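Local coordinates for protein KLLA0C04147p (Kluyveromyces lactis, PDB 5H2A) that probably binds and transfers sterols as an OSBP-related protein acting at the nucleus-vacuole junction, the present chain being its ankyrin-repeat domain, at residues I208-F222 and E253-S266. Sequence-based numbering, arbitrary orientation.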
loop_
_atom_site.group_PDB
_atom_site.type_symbol
_atom_site.label_atom_id
_atom_site.label_comp_id
_atom_site.label_asym_id
_atom_site.label_seq_id
_atom_site.Cartn_x
_atom_site.Cartn_y
_atom_site.Cartn_z
ATOM N N ILE A 208 -26.611 2.406 -8.489
ATOM C CA ILE A 208 -25.771 3.003 -9.527
ATOM C C ILE A 208 -24.494 3.567 -8.924
ATOM O O ILE A 208 -23.392 3.367 -9.457
ATOM C CB ILE A 208 -26.559 4.090 -10.281
ATOM C CG1 ILE A 208 -27.669 3.436 -11.112
ATOM C CG2 ILE A 208 -25.624 4.919 -11.157
ATOM C CD1 ILE A 208 -28.704 4.427 -11.665
ATOM N N LEU A 209 -24.626 4.294 -7.810
ATOM C CA LEU A 209 -23.464 4.874 -7.129
ATOM C C LEU A 209 -22.395 3.825 -6.835
ATOM O O LEU A 209 -21.197 4.035 -7.094
ATOM C CB LEU A 209 -23.912 5.535 -5.822
ATOM C CG LEU A 209 -22.801 6.169 -4.971
ATOM C CD1 LEU A 209 -22.287 7.429 -5.643
ATOM C CD2 LEU A 209 -23.289 6.466 -3.564
ATOM N N LEU A 210 -22.810 2.694 -6.262
ATOM C CA LEU A 210 -21.846 1.677 -5.860
ATOM C C LEU A 210 -21.349 0.877 -7.057
ATOM O O LEU A 210 -20.173 0.509 -7.100
ATOM C CB LEU A 210 -22.450 0.741 -4.806
ATOM C CG LEU A 210 -22.232 1.192 -3.352
ATOM C CD1 LEU A 210 -20.755 1.187 -2.991
ATOM C CD2 LEU A 210 -22.833 2.592 -3.117
ATOM N N CYS A 211 -22.212 0.604 -8.040
ATOM C CA CYS A 211 -21.722 -0.058 -9.252
ATOM C C CYS A 211 -20.651 0.772 -9.947
ATOM O O CYS A 211 -19.647 0.228 -10.415
ATOM C CB CYS A 211 -22.871 -0.340 -10.214
ATOM S SG CYS A 211 -23.921 -1.666 -9.624
ATOM N N ARG A 212 -20.857 2.088 -10.050
ATOM C CA ARG A 212 -19.837 2.937 -10.669
ATOM C C ARG A 212 -18.516 2.853 -9.912
ATOM O O ARG A 212 -17.444 2.743 -10.524
ATOM C CB ARG A 212 -20.325 4.387 -10.730
ATOM C CG ARG A 212 -19.915 5.107 -12.009
ATOM C CD ARG A 212 -20.160 6.612 -11.937
ATOM N NE ARG A 212 -21.565 6.967 -11.767
ATOM C CZ ARG A 212 -22.488 6.845 -12.716
ATOM N NH1 ARG A 212 -22.164 6.351 -13.905
ATOM N NH2 ARG A 212 -23.736 7.212 -12.472
ATOM N N TRP A 213 -18.575 2.916 -8.583
ATOM C CA TRP A 213 -17.370 2.824 -7.767
ATOM C C TRP A 213 -16.675 1.488 -7.972
ATOM O O TRP A 213 -15.446 1.429 -8.158
ATOM C CB TRP A 213 -17.712 3.034 -6.282
ATOM C CG TRP A 213 -16.453 3.199 -5.486
ATOM C CD1 TRP A 213 -15.810 4.373 -5.209
ATOM C CD2 TRP A 213 -15.631 2.152 -4.950
ATOM N NE1 TRP A 213 -14.653 4.124 -4.495
ATOM C CE2 TRP A 213 -14.516 2.770 -4.329
ATOM C CE3 TRP A 213 -15.730 0.753 -4.921
ATOM C CZ2 TRP A 213 -13.517 2.039 -3.688
ATOM C CZ3 TRP A 213 -14.743 0.032 -4.277
ATOM C CH2 TRP A 213 -13.645 0.674 -3.676
ATOM N N ILE A 214 -17.446 0.392 -7.943
ATOM C CA ILE A 214 -16.855 -0.929 -8.157
ATOM C C ILE A 214 -16.181 -0.993 -9.526
ATOM O O ILE A 214 -15.036 -1.440 -9.651
ATOM C CB ILE A 214 -17.925 -2.027 -8.007
ATOM C CG1 ILE A 214 -18.400 -2.110 -6.554
ATOM C CG2 ILE A 214 -17.385 -3.376 -8.465
ATOM C CD1 ILE A 214 -19.712 -2.892 -6.400
ATOM N N LEU A 215 -16.874 -0.516 -10.572
ATOM C CA LEU A 215 -16.289 -0.581 -11.916
ATOM C C LEU A 215 -15.073 0.331 -12.053
ATOM O O LEU A 215 -14.186 0.059 -12.871
ATOM C CB LEU A 215 -17.338 -0.239 -12.974
ATOM C CG LEU A 215 -18.440 -1.291 -13.151
ATOM C CD1 LEU A 215 -19.551 -0.788 -14.079
ATOM C CD2 LEU A 215 -17.874 -2.621 -13.646
ATOM N N ASP A 216 -14.999 1.405 -11.269
ATOM C CA ASP A 216 -13.808 2.253 -11.296
ATOM C C ASP A 216 -12.666 1.709 -10.454
ATOM O O ASP A 216 -11.584 2.306 -10.459
ATOM C CB ASP A 216 -14.146 3.666 -10.831
ATOM C CG ASP A 216 -15.010 4.409 -11.821
ATOM O OD1 ASP A 216 -15.110 3.952 -12.983
ATOM O OD2 ASP A 216 -15.587 5.450 -11.443
ATOM N N HIS A 217 -12.855 0.598 -9.750
ATOM C CA HIS A 217 -11.813 0.065 -8.878
ATOM C C HIS A 217 -11.588 -1.416 -9.120
ATOM O O HIS A 217 -11.353 -2.193 -8.189
ATOM C CB HIS A 217 -12.139 0.358 -7.418
ATOM C CG HIS A 217 -12.032 1.810 -7.081
ATOM N ND1 HIS A 217 -13.048 2.710 -7.334
ATOM C CD2 HIS A 217 -11.004 2.533 -6.577
ATOM C CE1 HIS A 217 -12.661 3.919 -6.965
ATOM N NE2 HIS A 217 -11.431 3.837 -6.489
ATOM N N GLY A 218 -11.651 -1.831 -10.380
ATOM C CA GLY A 218 -11.236 -3.158 -10.766
ATOM C C GLY A 218 -12.327 -4.191 -10.882
ATOM O O GLY A 218 -12.016 -5.349 -11.182
ATOM N N GLY A 219 -13.589 -3.823 -10.651
ATOM C CA GLY A 219 -14.673 -4.768 -10.841
ATOM C C GLY A 219 -14.682 -5.330 -12.246
ATOM O O GLY A 219 -14.598 -4.572 -13.214
ATOM N N ASP A 220 -14.770 -6.652 -12.373
ATOM C CA ASP A 220 -14.600 -7.309 -13.662
ATOM C C ASP A 220 -15.954 -7.718 -14.211
ATOM O O ASP A 220 -16.575 -8.650 -13.677
ATOM C CB ASP A 220 -13.687 -8.531 -13.521
ATOM C CG ASP A 220 -13.403 -9.230 -14.854
ATOM O OD1 ASP A 220 -14.122 -8.997 -15.847
ATOM O OD2 ASP A 220 -12.447 -10.036 -14.905
ATOM N N PRO A 221 -16.443 -7.089 -15.283
ATOM C CA PRO A 221 -17.779 -7.440 -15.800
ATOM C C PRO A 221 -17.852 -8.806 -16.456
ATOM O O PRO A 221 -18.962 -9.266 -16.768
ATOM C CB PRO A 221 -18.063 -6.323 -16.813
ATOM C CG PRO A 221 -16.724 -5.856 -17.234
ATOM C CD PRO A 221 -15.824 -5.986 -16.033
ATOM N N PHE A 222 -16.718 -9.474 -16.671
ATOM C CA PHE A 222 -16.704 -10.798 -17.276
ATOM C C PHE A 222 -16.767 -11.921 -16.251
ATOM O O PHE A 222 -16.945 -13.080 -16.640
ATOM C CB PHE A 222 -15.448 -10.970 -18.141
ATOM C CG PHE A 222 -15.420 -10.082 -19.356
ATOM C CD1 PHE A 222 -16.588 -9.806 -20.055
ATOM C CD2 PHE A 222 -14.230 -9.523 -19.800
ATOM C CE1 PHE A 222 -16.572 -8.993 -21.183
ATOM C CE2 PHE A 222 -14.203 -8.699 -20.923
ATOM C CZ PHE A 222 -15.384 -8.438 -21.620
ATOM N N GLU A 253 -28.814 2.891 -17.476
ATOM C CA GLU A 253 -27.526 3.426 -17.055
ATOM C C GLU A 253 -26.581 2.305 -16.636
ATOM O O GLU A 253 -25.394 2.323 -16.987
ATOM C CB GLU A 253 -27.701 4.440 -15.928
ATOM C CG GLU A 253 -26.360 4.983 -15.443
ATOM C CD GLU A 253 -26.480 6.284 -14.674
ATOM O OE1 GLU A 253 -27.616 6.662 -14.301
ATOM O OE2 GLU A 253 -25.427 6.929 -14.448
ATOM N N LEU A 254 -27.093 1.319 -15.889
ATOM C CA LEU A 254 -26.273 0.172 -15.502
ATOM C C LEU A 254 -25.790 -0.592 -16.724
ATOM O O LEU A 254 -24.633 -1.017 -16.778
ATOM C CB LEU A 254 -27.075 -0.762 -14.586
ATOM C CG LEU A 254 -27.441 -0.145 -13.234
ATOM C CD1 LEU A 254 -28.541 -0.961 -12.500
ATOM C CD2 LEU A 254 -26.177 -0.060 -12.377
ATOM N N LYS A 255 -26.671 -0.794 -17.707
ATOM C CA LYS A 255 -26.269 -1.488 -18.928
ATOM C C LYS A 255 -25.121 -0.757 -19.623
ATOM O O LYS A 255 -24.124 -1.378 -20.022
ATOM C CB LYS A 255 -27.483 -1.626 -19.851
ATOM C CG LYS A 255 -27.190 -2.020 -21.289
ATOM C CD LYS A 255 -28.489 -2.460 -21.987
ATOM C CE LYS A 255 -28.361 -2.495 -23.509
ATOM N NZ LYS A 255 -28.719 -1.188 -24.149
ATOM N N LYS A 256 -25.244 0.565 -19.776
ATOM C CA LYS A 256 -24.195 1.342 -20.441
ATOM C C LYS A 256 -22.882 1.269 -19.675
ATOM O O LYS A 256 -21.804 1.145 -20.274
ATOM C CB LYS A 256 -24.638 2.801 -20.592
ATOM C CG LYS A 256 -25.724 3.021 -21.648
ATOM C CD LYS A 256 -25.886 4.506 -21.966
ATOM C CE LYS A 256 -27.227 4.796 -22.625
ATOM N NZ LYS A 256 -27.356 4.098 -23.938
ATOM N N MET A 257 -22.950 1.354 -18.347
ATOM C CA MET A 257 -21.740 1.246 -17.529
ATOM C C MET A 257 -21.084 -0.120 -17.680
ATOM O O MET A 257 -19.849 -0.229 -17.740
ATOM C CB MET A 257 -22.080 1.484 -16.059
ATOM C CG MET A 257 -22.548 2.870 -15.711
ATOM S SD MET A 257 -23.362 2.821 -14.102
ATOM C CE MET A 257 -22.456 1.434 -13.408
ATOM N N LEU A 258 -21.892 -1.177 -17.722
ATOM C CA LEU A 258 -21.327 -2.523 -17.831
ATOM C C LEU A 258 -20.729 -2.759 -19.209
ATOM O O LEU A 258 -19.695 -3.433 -19.334
ATOM C CB LEU A 258 -22.403 -3.564 -17.524
ATOM C CG LEU A 258 -22.789 -3.598 -16.036
ATOM C CD1 LEU A 258 -24.036 -4.434 -15.825
ATOM C CD2 LEU A 258 -21.604 -4.163 -15.230
ATOM N N GLU A 259 -21.363 -2.212 -20.249
ATOM C CA GLU A 259 -20.846 -2.361 -21.603
ATOM C C GLU A 259 -19.520 -1.632 -21.764
ATOM O O GLU A 259 -18.575 -2.179 -22.346
ATOM C CB GLU A 259 -21.877 -1.857 -22.614
ATOM C CG GLU A 259 -22.996 -2.832 -22.865
ATOM C CD GLU A 259 -24.153 -2.227 -23.679
ATOM O OE1 GLU A 259 -24.144 -1.002 -23.946
ATOM O OE2 GLU A 259 -25.073 -2.986 -24.042
ATOM N N LYS A 260 -19.416 -0.417 -21.221
ATOM C CA LYS A 260 -18.151 0.302 -21.276
ATOM C C LYS A 260 -17.076 -0.411 -20.456
ATOM O O LYS A 260 -15.914 -0.494 -20.876
ATOM C CB LYS A 260 -18.352 1.734 -20.792
ATOM C CG LYS A 260 -17.072 2.540 -20.685
ATOM C CD LYS A 260 -17.246 3.737 -19.755
ATOM C CE LYS A 260 -16.049 3.892 -18.805
ATOM N NZ LYS A 260 -15.852 2.700 -17.911
ATOM N N ALA A 261 -17.444 -0.942 -19.286
ATOM C CA ALA A 261 -16.470 -1.675 -18.478
ATOM C C ALA A 261 -15.984 -2.928 -19.202
ATOM O O ALA A 261 -14.805 -3.302 -19.103
ATOM C CB ALA A 261 -17.079 -2.028 -17.118
ATOM N N ALA A 262 -16.875 -3.577 -19.953
ATOM C CA ALA A 262 -16.501 -4.779 -20.688
ATOM C C ALA A 262 -15.500 -4.458 -21.789
ATOM O O ALA A 262 -14.558 -5.228 -22.021
ATOM C CB ALA A 262 -17.742 -5.453 -21.266
ATOM N N ARG A 263 -15.676 -3.316 -22.461
ATOM C CA ARG A 263 -14.704 -2.898 -23.472
ATOM C C ARG A 263 -13.337 -2.656 -22.843
ATOM O O ARG A 263 -12.309 -3.103 -23.363
ATOM C CB ARG A 263 -15.204 -1.642 -24.202
ATOM C CG ARG A 263 -16.392 -1.917 -25.145
ATOM C CD ARG A 263 -16.746 -0.709 -26.029
ATOM N NE ARG A 263 -17.198 0.456 -25.269
ATOM C CZ ARG A 263 -18.477 0.713 -24.978
ATOM N NH1 ARG A 263 -18.804 1.793 -24.284
ATOM N NH2 ARG A 263 -19.430 -0.119 -25.372
ATOM N N GLU A 264 -13.306 -1.960 -21.710
ATOM C CA GLU A 264 -12.031 -1.691 -21.055
ATOM C C GLU A 264 -11.402 -2.978 -20.526
ATOM O O GLU A 264 -10.181 -3.175 -20.629
ATOM C CB GLU A 264 -12.247 -0.658 -19.946
ATOM C CG GLU A 264 -12.794 0.652 -20.513
ATOM C CD GLU A 264 -13.194 1.660 -19.449
ATOM O OE1 GLU A 264 -13.442 1.254 -18.293
ATOM O OE2 GLU A 264 -13.269 2.863 -19.778
ATOM N N GLN A 265 -12.229 -3.884 -20.002
ATOM C CA GLN A 265 -11.738 -5.174 -19.518
ATOM C C GLN A 265 -11.117 -5.994 -20.645
ATOM O O GLN A 265 -10.133 -6.718 -20.431
ATOM C CB GLN A 265 -12.884 -5.955 -18.873
ATOM C CG GLN A 265 -12.426 -7.140 -18.039
ATOM C CD GLN A 265 -11.611 -6.703 -16.844
ATOM O OE1 GLN A 265 -12.005 -5.794 -16.106
ATOM N NE2 GLN A 265 -10.448 -7.330 -16.654
ATOM N N SER A 266 -11.694 -5.910 -21.846
ATOM C CA SER A 266 -11.154 -6.656 -22.980
ATOM C C SER A 266 -9.712 -6.251 -23.273
ATOM O O SER A 266 -8.882 -7.094 -23.639
ATOM C CB SER A 266 -12.031 -6.438 -24.213
ATOM O OG SER A 266 -13.254 -7.136 -24.091
HETATM O O HOH W 1 -10.722 -5.936 -13.623
#
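Met257 pushes its thioether into helix 208-215, a knob in the hole formed by Ile208, Cys211, Arg212 and Leu215. A bend at the last torsion (chi3 29°) turns its methyl inward, and CE rests 3.7 Å from Cys211 CB while also meeting a methyl of Leu215. Nearer the start of both segments, Leu254 CD2 lies against both CB and SG of Cys211, which also touches Phe202 and Val203 of helix 198-204. Further along, the two methyls of Leu215 divide their work: CD1 covers Met257 and Leu258, and CD2 reaches Ala261 CB at 3.6 Å.

Arg212 crosses Met257 at about a right angle, its NH1 coming near SD, and a bend at chi3 brings NH2 to within 2.6 Å of Glu253 OE2 in a salt bridge whose NH2 hydrogen bond is nearly straight. The oxygen lies in the guanidinium plane but is approached from above the carboxylate plane, and NH1 adds a weak second bond to the same atom. The extended Glu253 also lays its carboxylate over the methyls of Ile208.

Beyond the helix the chain turns at Gly218, and Pro221 sets CG 3.6 Å from Ala262 N. The Phe222 ring flanks helix 249-268, CE1 on Ala262 CB and an edge toward Ser266 OG. Gln265, bent at chi2, stacks its amide on the Asp220 carboxylate with planes 20° apart; its NE2 bonds to Asp269, and a water links its OE1 to Gly218 O. Asp220 OD1 accepts from Phe222 N in an Asx turn, while Asn188 binds Asp220 N and Gly218 O. The two helix axes run almost parallel, 10.7 Å apart, an arrangement consistent with helix 249-268 covering the C-terminal end of the ankyrin-repeat domain.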